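Local coordinates for autoinducer 2-binding protein LsrB (Clostridium saccharobutylicum DSM 13864, PDB 6DSP) that binds the quorum-sensing signal autoinducer-2, as a cyclic tetrahydroxytetrahydrofuran, in the manner of a periplasmic solute-binding receptor, at residues Glu128-Gly131 with Gln132-Val135; Met137-Asp140 with Ser141-Arg145; Trp171-Glu174 with Gly175-Ile179. One frame throughout, in Å; residues are numbered along the deposited sequence.

Interaction 1 (Glu128-Gly131 with Gln132-Val135); sequences EQLG and QMLV
The carbonyl oxygen of Q129 accepts the shortest backbone bond of this stretch of helix, with M133 N 2.9 Å from Q129 O and an N-H...O angle of 152°. The same i to i+4 pattern links Q132 to E128, L134 to L130 and V135 to G131, the last being the longest at 3.2 Å between V135 N and G131 O. Side chains of the second turn lie back over the carbonyls of the first. In L134, CG stands beside the residue's own backbone N (chi1 -72°), which brings L134 CG to 3.4 Å from L130 O, so the oxygen that receives the L134 N-H is also sheltered by the leucine's branch. V135 does likewise with one methyl, V135 CG2 lying 3.4 Å from G131 O. M133 takes the other course: CG is anti to its backbone N (chi1 179°) and the extended chain carries its end away from most of the first turn, leaving M133 SD in a single loose apolar contact, 4.2 Å from L130 CD2. E128 and Q132 run side by side on a more exposed flank and point the same way, although the orientation of the Q132 amide is doubtful. The amide of Q129 turns back toward the start of the helix, where its OE1 accepts a hydrogen bond from T126 N. Helix 127-144, to which all eight residues belong, packs against helix 166-182: L130 touches W171, Q132 and V135 meet Y178, and V135 also reaches I179. L130 and L134 both rest on F250, a residue of the ligand pocket in the loop just after strand 246-249.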
loop_
_atom_site.group_PDB
_atom_site.type_symbol
_atom_site.label_atom_id
_atom_site.label_comp_id
_atom_site.label_asym_id
_atom_site.label_seq_id
_atom_site.Cartn_x
_atom_site.Cartn_y
_atom_site.Cartn_z
ATOM N N GLU A 128 -4.353 -12.068 0.888
ATOM C CA GLU A 128 -4.168 -13.214 0.002
ATOM C C GLU A 128 -4.099 -12.768 -1.456
ATOM O O GLU A 128 -3.218 -13.216 -2.207
ATOM C CB GLU A 128 -5.280 -14.254 0.237
ATOM C CG GLU A 128 -5.006 -15.562 -0.491
ATOM C CD GLU A 128 -6.020 -16.648 -0.159
ATOM O OE1 GLU A 128 -6.696 -16.523 0.897
ATOM O OE2 GLU A 128 -6.135 -17.631 -0.951
ATOM N N GLN A 129 -5.021 -11.884 -1.871
ATOM C CA GLN A 129 -5.018 -11.385 -3.250
ATOM C C GLN A 129 -3.696 -10.701 -3.562
ATOM O O GLN A 129 -3.094 -10.911 -4.625
ATOM C CB GLN A 129 -6.125 -10.324 -3.446
ATOM C CG GLN A 129 -7.537 -10.800 -3.649
ATOM C CD GLN A 129 -8.446 -9.599 -3.874
ATOM O OE1 GLN A 129 -8.391 -8.578 -3.139
ATOM N NE2 GLN A 129 -9.269 -9.690 -4.900
ATOM N N LEU A 130 -3.258 -9.816 -2.664
ATOM C CA LEU A 130 -2.108 -8.975 -2.971
ATOM C C LEU A 130 -0.807 -9.757 -2.832
ATOM O O LEU A 130 0.090 -9.619 -3.676
ATOM C CB LEU A 130 -2.126 -7.715 -2.092
ATOM C CG LEU A 130 -3.270 -6.763 -2.459
ATOM C CD1 LEU A 130 -3.592 -5.797 -1.337
ATOM C CD2 LEU A 130 -2.923 -6.002 -3.745
ATOM N N GLY A 131 -0.698 -10.625 -1.811
ATOM C CA GLY A 131 0.475 -11.477 -1.730
ATOM C C GLY A 131 0.626 -12.381 -2.943
ATOM O O GLY A 131 1.721 -12.509 -3.499
ATOM N N GLN A 132 -0.486 -12.984 -3.401
ATOM C CA GLN A 132 -0.417 -13.863 -4.569
ATOM C C GLN A 132 -0.143 -13.066 -5.844
ATOM O O GLN A 132 0.592 -13.526 -6.719
ATOM C CB GLN A 132 -1.708 -14.662 -4.654
ATOM C CG GLN A 132 -1.776 -15.635 -3.497
ATOM C CD GLN A 132 -3.041 -16.426 -3.413
ATOM O OE1 GLN A 132 -3.376 -16.947 -2.335
ATOM N NE2 GLN A 132 -3.748 -16.556 -4.529
ATOM N N MET A 133 -0.712 -11.848 -5.956
ATOM C CA MET A 133 -0.417 -11.001 -7.105
ATOM C C MET A 133 1.076 -10.723 -7.201
ATOM O O MET A 133 1.650 -10.807 -8.298
ATOM C CB MET A 133 -1.186 -9.688 -6.966
ATOM C CG MET A 133 -0.938 -8.710 -8.094
ATOM S SD MET A 133 -1.834 -7.199 -7.660
ATOM C CE MET A 133 -1.362 -6.144 -9.043
ATOM N N LEU A 134 1.729 -10.396 -6.073
ATOM C CA LEU A 134 3.173 -10.141 -6.086
ATOM C C LEU A 134 3.943 -11.348 -6.597
ATOM O O LEU A 134 4.807 -11.225 -7.486
ATOM C CB LEU A 134 3.639 -9.747 -4.686
ATOM C CG LEU A 134 3.174 -8.337 -4.298
ATOM C CD1 LEU A 134 3.187 -8.272 -2.792
ATOM C CD2 LEU A 134 4.084 -7.251 -4.868
ATOM N N VAL A 135 3.633 -12.528 -6.057
ATOM C CA VAL A 135 4.339 -13.735 -6.463
ATOM C C VAL A 135 4.081 -14.048 -7.931
ATOM O O VAL A 135 5.006 -14.432 -8.662
ATOM C CB VAL A 135 3.948 -14.910 -5.547
ATOM C CG1 VAL A 135 4.605 -16.182 -6.049
ATOM C CG2 VAL A 135 4.332 -14.597 -4.092
#

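Interaction 2 (Met137-Asp140 with Ser141-Arg145); sequences MGYD and SLKER
Matching torsions in L142 and E144 fold both side chains back over the preceding turn, to G138 and D140. With chi1 of -76° in L142 and -71° in E144, each CG sits beside its own backbone N. L142 CG thereby comes to 3.2 Å from G138 O, the acceptor of the L142 N-H, and E144 CG lies equally close to D140 O, which accepts the N-H of E144. Y139 and K143 take a different course, with CG anti to the backbone N in both. The lysine stem passes the tyrosine ring obliquely and loosely, K143 CD lying 4.4 Å from Y139 CE1, while the other side chains meeting that ring include Y183 and P149. The main chain holds regular helical bonds as far as E144, whose N is 3.1 Å from D140 O. Beyond it R145 leaves helical geometry, and its N makes weak bonds to both S141 O and L142 O, each at 3.2 Å, where the helix ends. Charge gathers on one flank: R267 NH1 joins the E144 carboxylate in a salt bridge and also bonds S141 OG, and its side chain touches D140, so it probably eases the proximity of the two acids, whose OD1 (D140) and OE2 (E144) are 6.0 Å apart. D140 OD1 is held from within the helix by Q136 NE2. S141 and L142 face T246 and M137 faces T248, so the last turns of helix 127-144 lie against strand 246-249, the helix-on-sheet layering of an alpha/beta lobe in the periplasmic binding protein fold.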
loop_
_atom_site.group_PDB
_atom_site.type_symbol
_atom_site.label_atom_id
_atom_site.label_comp_id
_atom_site.label_asym_id
_atom_site.label_seq_id
_atom_site.Cartn_x
_atom_site.Cartn_y
_atom_site.Cartn_z
ATOM N N MET A 137 3.323 -11.953 -10.415
ATOM C CA MET A 137 4.093 -11.060 -11.277
ATOM C C MET A 137 5.535 -11.502 -11.345
ATOM O O MET A 137 6.137 -11.492 -12.422
ATOM C CB MET A 137 4.036 -9.635 -10.734
ATOM C CG MET A 137 2.659 -8.983 -10.876
ATOM S SD MET A 137 2.642 -7.208 -10.538
ATOM C CE MET A 137 3.122 -7.182 -8.833
ATOM N N GLY A 138 6.102 -11.902 -10.205
ATOM C CA GLY A 138 7.473 -12.400 -10.196
ATOM C C GLY A 138 7.624 -13.646 -11.043
ATOM O O GLY A 138 8.565 -13.754 -11.832
ATOM N N TYR A 139 6.703 -14.604 -10.872
ATOM C CA TYR A 139 6.717 -15.825 -11.674
ATOM C C TYR A 139 6.714 -15.492 -13.169
ATOM O O TYR A 139 7.523 -16.012 -13.954
ATOM C CB TYR A 139 5.480 -16.651 -11.302
ATOM C CG TYR A 139 5.363 -17.956 -12.079
ATOM C CD1 TYR A 139 4.856 -17.974 -13.377
ATOM C CD2 TYR A 139 5.756 -19.162 -11.519
ATOM C CE1 TYR A 139 4.749 -19.151 -14.113
ATOM C CE2 TYR A 139 5.653 -20.356 -12.236
ATOM C CZ TYR A 139 5.150 -20.344 -13.532
ATOM O OH TYR A 139 5.045 -21.524 -14.250
ATOM N N ASP A 140 5.790 -14.617 -13.589
ATOM C CA ASP A 140 5.686 -14.308 -15.010
ATOM C C ASP A 140 6.962 -13.668 -15.550
ATOM O O ASP A 140 7.439 -14.014 -16.645
ATOM C CB ASP A 140 4.485 -13.413 -15.254
ATOM C CG ASP A 140 3.170 -14.160 -15.051
ATOM O OD1 ASP A 140 3.167 -15.405 -15.104
ATOM O OD2 ASP A 140 2.129 -13.520 -14.879
ATOM N N SER A 141 7.545 -12.749 -14.792
ATOM C CA SER A 141 8.770 -12.097 -15.258
ATOM C C SER A 141 9.939 -13.070 -15.271
ATOM O O SER A 141 10.804 -12.990 -16.154
ATOM C CB SER A 141 9.081 -10.865 -14.406
ATOM O OG SER A 141 8.108 -9.866 -14.643
ATOM N N LEU A 142 10.006 -13.984 -14.297
ATOM C CA LEU A 142 11.057 -15.003 -14.286
ATOM C C LEU A 142 10.977 -15.880 -15.524
ATOM O O LEU A 142 11.991 -16.135 -16.186
ATOM C CB LEU A 142 10.924 -15.856 -13.018
ATOM C CG LEU A 142 11.425 -15.198 -11.721
ATOM C CD1 LEU A 142 10.851 -15.939 -10.519
ATOM C CD2 LEU A 142 12.949 -15.134 -11.664
ATOM N N LYS A 143 9.761 -16.325 -15.868
ATOM C CA LYS A 143 9.614 -17.141 -17.064
ATOM C C LYS A 143 10.035 -16.371 -18.320
ATOM O O LYS A 143 10.693 -16.928 -19.203
ATOM C CB LYS A 143 8.179 -17.653 -17.157
ATOM C CG LYS A 143 7.941 -18.643 -18.281
ATOM C CD LYS A 143 6.580 -19.311 -18.091
ATOM C CE LYS A 143 6.341 -20.360 -19.156
ATOM N NZ LYS A 143 7.520 -21.278 -19.232
ATOM N N GLU A 144 9.752 -15.059 -18.367
ATOM C CA GLU A 144 10.071 -14.265 -19.547
ATOM C C GLU A 144 11.556 -14.005 -19.708
ATOM O O GLU A 144 11.991 -13.712 -20.833
ATOM C CB GLU A 144 9.290 -12.958 -19.523
ATOM C CG GLU A 144 7.817 -13.224 -19.773
ATOM C CD GLU A 144 6.909 -12.116 -19.314
ATOM O OE1 GLU A 144 7.399 -11.116 -18.761
ATOM O OE2 GLU A 144 5.677 -12.266 -19.495
ATOM N N ARG A 145 12.352 -14.136 -18.647
ATOM C CA ARG A 145 13.800 -14.031 -18.790
ATOM C C ARG A 145 14.471 -15.392 -18.922
ATOM O O ARG A 145 15.690 -15.486 -18.826
ATOM C CB ARG A 145 14.452 -13.159 -17.715
ATOM C CG ARG A 145 14.480 -13.741 -16.309
ATOM C CD ARG A 145 15.407 -12.915 -15.411
ATOM N NE ARG A 145 15.494 -13.345 -14.008
ATOM C CZ ARG A 145 16.412 -14.184 -13.527
ATOM N NH1 ARG A 145 17.307 -14.741 -14.332
ATOM N NH2 ARG A 145 16.436 -14.484 -12.229
#

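Interaction 3 (Trp171-Glu174 with Gly175-Ile179); sequences WQVE and GEKYI. With PAV ((2R,4S)-2-methyl-2,3,3,4-tetrahydroxytetrahydrofuran), chain C.
Main-chain bonds hold W171-E174 to G175-I179, the shortest joining G175 N to W171 O at 2.7 Å and the next E176 N to Q172 O at 2.8 Å. The one salt bridge spans three residues: K177 NZ approaches E174 OE2 at 3.1 Å, on the syn side and 24° out of the carboxylate plane. The bend of E174 at chi2 (-55°) and the extended K177 chain let the two cross obliquely on the outer surface. Helix 166-182 is the crossover of a beta-alpha-beta unit, between strands 155-160 and 187-195 of the parallel sheet, and its inward polar groups bond to that sheet. E176 OE1 accepts from Y156 and W158, E176 OE2 from N188, and Q172 NE2 donates to N193. In van der Waals packing, the E176 CG methylene lies 3.6 Å from Q172 NE2, against the amide. The apolar contact is lighter, K177 CE running alongside V173 CG1 at 3.9 Å. Ligand contact falls to W171, in the second turn of the helix; its indole lies edge-to-face with F250. The six-membered ring reaches the bound autoinducer: CH2 of W171 is 3.5 Å from PAV O13, and PAV O2 lies at the ring edge, in plane, 3.6 Å from W171 CZ3.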
loop_
_atom_site.group_PDB
_atom_site.type_symbol
_atom_site.label_atom_id
_atom_site.label_comp_id
_atom_site.label_asym_id
_atom_site.label_seq_id
_atom_site.Cartn_x
_atom_site.Cartn_y
_atom_site.Cartn_z
ATOM N N TRP A 171 0.883 -8.804 3.456
ATOM C CA TRP A 171 1.156 -9.374 2.144
ATOM C C TRP A 171 2.340 -10.327 2.183
ATOM O O TRP A 171 2.318 -11.352 1.508
ATOM C CB TRP A 171 1.389 -8.274 1.112
ATOM C CG TRP A 171 0.333 -7.214 1.093
ATOM C CD1 TRP A 171 -0.948 -7.297 1.517
ATOM C CD2 TRP A 171 0.540 -5.853 0.696
ATOM N NE1 TRP A 171 -1.571 -6.073 1.403
ATOM C CE2 TRP A 171 -0.667 -5.171 0.905
ATOM C CE3 TRP A 171 1.636 -5.143 0.179
ATOM C CZ2 TRP A 171 -0.812 -3.813 0.603
ATOM C CZ3 TRP A 171 1.492 -3.793 -0.093
ATOM C CH2 TRP A 171 0.274 -3.142 0.127
ATOM N N GLN A 172 3.404 -9.975 2.910
ATOM C CA GLN A 172 4.559 -10.851 3.036
ATOM C C GLN A 172 4.149 -12.171 3.662
ATOM O O GLN A 172 4.518 -13.232 3.164
ATOM C CB GLN A 172 5.652 -10.151 3.844
ATOM C CG GLN A 172 6.987 -10.834 3.822
ATOM C CD GLN A 172 7.207 -11.880 4.879
ATOM O OE1 GLN A 172 6.309 -12.288 5.567
ATOM N NE2 GLN A 172 8.439 -12.338 4.970
ATOM N N VAL A 173 3.314 -12.122 4.687
ATOM C CA VAL A 173 2.906 -13.365 5.345
ATOM C C VAL A 173 2.148 -14.255 4.375
ATOM O O VAL A 173 2.402 -15.465 4.288
ATOM C CB VAL A 173 2.087 -13.054 6.609
ATOM C CG1 VAL A 173 1.420 -14.303 7.113
ATOM C CG2 VAL A 173 2.991 -12.451 7.674
ATOM N N GLU A 174 1.206 -13.679 3.633
ATOM C CA GLU A 174 0.423 -14.478 2.696
ATOM C C GLU A 174 1.249 -14.901 1.493
ATOM O O GLU A 174 1.086 -16.033 1.003
ATOM C CB GLU A 174 -0.806 -13.699 2.250
ATOM C CG GLU A 174 -1.851 -13.548 3.369
ATOM C CD GLU A 174 -2.252 -14.896 3.942
ATOM O OE1 GLU A 174 -2.503 -15.812 3.143
ATOM O OE2 GLU A 174 -2.250 -15.041 5.184
ATOM N N GLY A 175 2.138 -14.034 1.005
ATOM C CA GLY A 175 2.987 -14.404 -0.116
ATOM C C GLY A 175 3.942 -15.525 0.243
ATOM O O GLY A 175 4.166 -16.436 -0.556
ATOM N N GLU A 176 4.491 -15.490 1.457
ATOM C CA GLU A 176 5.367 -16.567 1.903
ATOM C C GLU A 176 4.613 -17.884 2.018
ATOM O O GLU A 176 5.146 -18.932 1.650
ATOM C CB GLU A 176 6.030 -16.226 3.239
ATOM C CG GLU A 176 7.174 -15.234 3.147
ATOM C CD GLU A 176 8.391 -15.847 2.453
ATOM O OE1 GLU A 176 8.509 -15.663 1.256
ATOM O OE2 GLU A 176 9.201 -16.577 3.077
ATOM N N LYS A 177 3.393 -17.866 2.566
ATOM C CA LYS A 177 2.607 -19.099 2.631
ATOM C C LYS A 177 2.356 -19.650 1.233
ATOM O O LYS A 177 2.446 -20.868 1.002
ATOM C CB LYS A 177 1.278 -18.815 3.334
ATOM C CG LYS A 177 1.353 -18.583 4.821
ATOM C CD LYS A 177 -0.062 -18.291 5.319
ATOM C CE LYS A 177 -0.101 -17.881 6.765
ATOM N NZ LYS A 177 -1.450 -17.294 7.093
ATOM N N TYR A 178 2.049 -18.771 0.289
ATOM C CA TYR A 178 1.772 -19.176 -1.081
ATOM C C TYR A 178 3.014 -19.767 -1.729
ATOM O O TYR A 178 2.946 -20.830 -2.364
ATOM C CB TYR A 178 1.258 -17.965 -1.849
ATOM C CG TYR A 178 0.885 -18.183 -3.303
ATOM C CD1 TYR A 178 -0.241 -18.929 -3.664
ATOM C CD2 TYR A 178 1.641 -17.607 -4.315
ATOM C CE1 TYR A 178 -0.587 -19.090 -4.977
ATOM C CE2 TYR A 178 1.300 -17.768 -5.623
ATOM C CZ TYR A 178 0.184 -18.509 -5.959
ATOM O OH TYR A 178 -0.182 -18.649 -7.264
ATOM N N ILE A 179 4.160 -19.103 -1.577
ATOM C CA ILE A 179 5.409 -19.636 -2.130
ATOM C C ILE A 179 5.715 -21.004 -1.545
ATOM O O ILE A 179 6.074 -21.944 -2.266
ATOM C CB ILE A 179 6.576 -18.659 -1.885
ATOM C CG1 ILE A 179 6.398 -17.403 -2.749
ATOM C CG2 ILE A 179 7.926 -19.339 -2.169
ATOM C CD1 ILE A 179 7.348 -16.271 -2.384
HETATM O O2 PAV C . 2.954 -0.801 -1.470
HETATM C C2 PAV C . 2.479 0.527 -1.165
HETATM C C1 PAV C . 2.029 1.301 -2.424
HETATM O O5 PAV C . 3.749 1.276 -0.745
HETATM C C5 PAV C . 3.355 2.304 0.056
HETATM C C4 PAV C . 1.859 2.111 0.366
HETATM O O4 PAV C . 1.604 2.330 1.750
HETATM C C3 PAV C . 1.630 0.672 -0.106
HETATM O O3 PAV C . 0.301 0.496 -0.517
HETATM O O13 PAV C . 1.976 -0.235 0.916
#

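How the interactions relate
Interactions 1 and 2 are successive parts of helix 127-144, their centres 14 Å apart, while interaction 3 lies on the neighbouring helix 166-182. Interactions 1 and 3 touch directly across a largely apolar seam that runs from the pocket end, at W171, away along the two helices. Interaction 2, about 7 Å from interaction 3 at the nearest atoms, does not join that seam, and much of its polar chemistry involves R267. All three are partly buried. Interaction 1 lies nearest the chain's centre, with four of eight touching residues buried; interaction 2, farthest out, also has four, against two exposed. Interaction 3 has two buried, and only it has an internal salt bridge, on its outer surface, and a pocket residue.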